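Local coordinates for putative Acetyltransferase (Pyrococcus horikoshii, PDB 3DDD), which binds coenzyme A and probably transfers acyl groups as a member of the GNAT acetyltransferase family, at residues L216-P221 and I278-L283. Numbering follows the deposited sequence.
Sequences LVADSP and IYYGIL
L216 pairs with both Y280 and G281 in a classic beta bulge. L216 O accepts from Y280 N (2.7 Å), almost in line with the carbonyl, and from G281 N (3.1 Å), which lies in the carbonyl plane on a lone pair. L216 N donates back to G281 O at 2.9 Å. Beyond the bulge the antiparallel register has shifted by one. V217 and Y279 form a non-hydrogen-bonded pair, and A218 N donates to I278 O (2.9 Å). The same I278 O receives a CA-H...O contact from V217.

Apolar contacts add to the pairing on the L216 face and on the face of V217 and Y279. L216 CD2 lies against Y280 CB. The two gamma methyls of V217 have different partners. CG1, anti to the backbone N (chi1 -178°), meets I278 CD1 at 3.8 Å, and CG2 reaches Y279 CD1. The OH of Y279 is hydrogen-bonded to R183 and to the terminal carboxylate of G288.

The Y280 ring runs alongside the outgoing chain. With CG anti to its own carbonyl carbon (chi1 -75°), the ring extends along A218 toward P221. A218 O sits at its edge, in the ring plane, 3.6 Å from Y280 CE1. Y280 OH ends beside P221, 3.5 Å from P221 CG. One water joins Y280 OH and A218 O, at 2.7 Å from each. A leucine in place of Y280 would probably leave this water without its phenol partner and open a gap beside P221.

The contact lies away from the coenzyme A site, in the second GNAT domain. Strand 279-281 borders strand 212-218, which also pairs with strands 204-209 and 238-242. Helix 169-179 covers V217. Helix 221-233 starts after S220, its N-cap, whose OG makes a weak hydrogen bond to V223 N. That helix packs on L216 and A218, and Y280 is wedged between it and helix 246-252.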
loop_
_atom_site.group_PDB
_atom_site.type_symbol
_atom_site.label_atom_id
_atom_site.label_comp_id
_atom_site.label_asym_id
_atom_site.label_seq_id
_atom_site.Cartn_x
_atom_site.Cartn_y
_atom_site.Cartn_z
ATOM N N LEU A 216 8.339 -7.367 4.606
ATOM C CA LEU A 216 9.205 -8.430 5.089
ATOM C C LEU A 216 10.148 -8.796 3.954
ATOM O O LEU A 216 9.706 -9.255 2.885
ATOM C CB LEU A 216 8.378 -9.641 5.548
ATOM C CG LEU A 216 9.185 -10.847 6.063
ATOM C CD1 LEU A 216 9.990 -10.450 7.311
ATOM C CD2 LEU A 216 8.280 -12.044 6.308
ATOM N N VAL A 217 11.439 -8.524 4.175
ATOM C CA VAL A 217 12.525 -8.770 3.224
ATOM C C VAL A 217 13.617 -9.609 3.910
ATOM O O VAL A 217 14.005 -9.304 5.043
ATOM C CB VAL A 217 13.121 -7.448 2.682
ATOM C CG1 VAL A 217 14.242 -7.712 1.642
ATOM C CG2 VAL A 217 12.009 -6.606 2.058
ATOM N N ALA A 218 14.044 -10.691 3.260
ATOM C CA ALA A 218 15.069 -11.601 3.821
ATOM C C ALA A 218 15.889 -12.274 2.738
ATOM O O ALA A 218 15.338 -12.722 1.734
ATOM C CB ALA A 218 14.437 -12.676 4.695
ATOM N N ASP A 219 17.200 -12.375 2.969
ATOM C CA ASP A 219 18.120 -13.092 2.065
ATOM C C ASP A 219 17.898 -14.599 2.031
ATOM O O ASP A 219 18.375 -15.250 1.098
ATOM C CB ASP A 219 19.595 -12.860 2.463
ATOM C CG ASP A 219 20.200 -11.580 1.861
ATOM O OD1 ASP A 219 19.720 -11.075 0.809
ATOM O OD2 ASP A 219 21.199 -11.085 2.450
ATOM N N SER A 220 17.246 -15.166 3.053
ATOM C CA SER A 220 16.873 -16.592 3.029
ATOM C C SER A 220 15.542 -16.878 3.696
ATOM O O SER A 220 15.085 -16.117 4.536
ATOM C CB SER A 220 17.949 -17.470 3.685
ATOM O OG SER A 220 18.096 -17.179 5.054
ATOM N N PRO A 221 14.905 -17.989 3.320
ATOM C CA PRO A 221 13.690 -18.380 4.018
ATOM C C PRO A 221 13.863 -18.572 5.508
ATOM O O PRO A 221 12.930 -18.277 6.257
ATOM C CB PRO A 221 13.315 -19.702 3.351
ATOM C CG PRO A 221 13.910 -19.587 1.959
ATOM C CD PRO A 221 15.219 -18.903 2.201
ATOM N N ILE A 278 13.507 -12.260 -2.579
ATOM C CA ILE A 278 13.782 -11.866 -1.180
ATOM C C ILE A 278 12.665 -11.062 -0.520
ATOM O O ILE A 278 12.789 -10.646 0.640
ATOM C CB ILE A 278 15.154 -11.135 -1.002
ATOM C CG1 ILE A 278 15.213 -9.769 -1.705
ATOM C CG2 ILE A 278 16.304 -12.064 -1.440
ATOM C CD1 ILE A 278 16.396 -8.917 -1.212
ATOM N N TYR A 279 11.592 -10.832 -1.278
ATOM C CA TYR A 279 10.538 -9.906 -0.920
ATOM C C TYR A 279 9.345 -10.752 -0.541
ATOM O O TYR A 279 8.690 -11.320 -1.430
ATOM C CB TYR A 279 10.197 -9.012 -2.113
ATOM C CG TYR A 279 9.289 -7.816 -1.833
ATOM C CD1 TYR A 279 9.100 -7.311 -0.546
ATOM C CD2 TYR A 279 8.705 -7.137 -2.870
ATOM C CE1 TYR A 279 8.316 -6.173 -0.332
ATOM C CE2 TYR A 279 7.921 -6.006 -2.667
ATOM C CZ TYR A 279 7.731 -5.528 -1.404
ATOM O OH TYR A 279 6.941 -4.413 -1.214
ATOM N N TYR A 280 9.095 -10.855 0.772
ATOM C CA TYR A 280 8.136 -11.815 1.334
ATOM C C TYR A 280 6.800 -11.188 1.656
ATOM O O TYR A 280 5.801 -11.853 1.573
ATOM C CB TYR A 280 8.680 -12.470 2.609
ATOM C CG TYR A 280 9.733 -13.496 2.343
ATOM C CD1 TYR A 280 11.036 -13.118 2.060
ATOM C CD2 TYR A 280 9.425 -14.838 2.329
ATOM C CE1 TYR A 280 12.013 -14.055 1.778
ATOM C CE2 TYR A 280 10.405 -15.793 2.037
ATOM C CZ TYR A 280 11.692 -15.390 1.774
ATOM O OH TYR A 280 12.673 -16.322 1.496
ATOM N N GLY A 281 6.803 -9.916 2.033
ATOM C CA GLY A 281 5.608 -9.217 2.444
ATOM C C GLY A 281 5.693 -7.787 1.955
ATOM O O GLY A 281 6.638 -7.055 2.284
ATOM N N ILE A 282 4.716 -7.379 1.155
ATOM C CA ILE A 282 4.716 -6.023 0.649
ATOM C C ILE A 282 4.374 -5.083 1.802
ATOM O O ILE A 282 3.796 -5.488 2.819
ATOM C CB ILE A 282 3.790 -5.841 -0.603
ATOM C CG1 ILE A 282 2.309 -5.829 -0.252
ATOM C CG2 ILE A 282 4.056 -6.909 -1.677
ATOM C CD1 ILE A 282 1.449 -5.349 -1.432
ATOM N N LEU A 283 4.717 -3.817 1.641
ATOM C CA LEU A 283 4.403 -2.814 2.651
ATOM C C LEU A 283 2.888 -2.658 2.817
ATOM O O LEU A 283 2.375 -2.830 3.898
ATOM C CB LEU A 283 5.091 -1.473 2.315
ATOM C CG LEU A 283 5.152 -0.478 3.505
ATOM C CD1 LEU A 283 6.368 0.463 3.418
ATOM C CD2 LEU A 283 3.879 0.327 3.586
HETATM O O HOH W 1 15.039 -15.259 0.733
#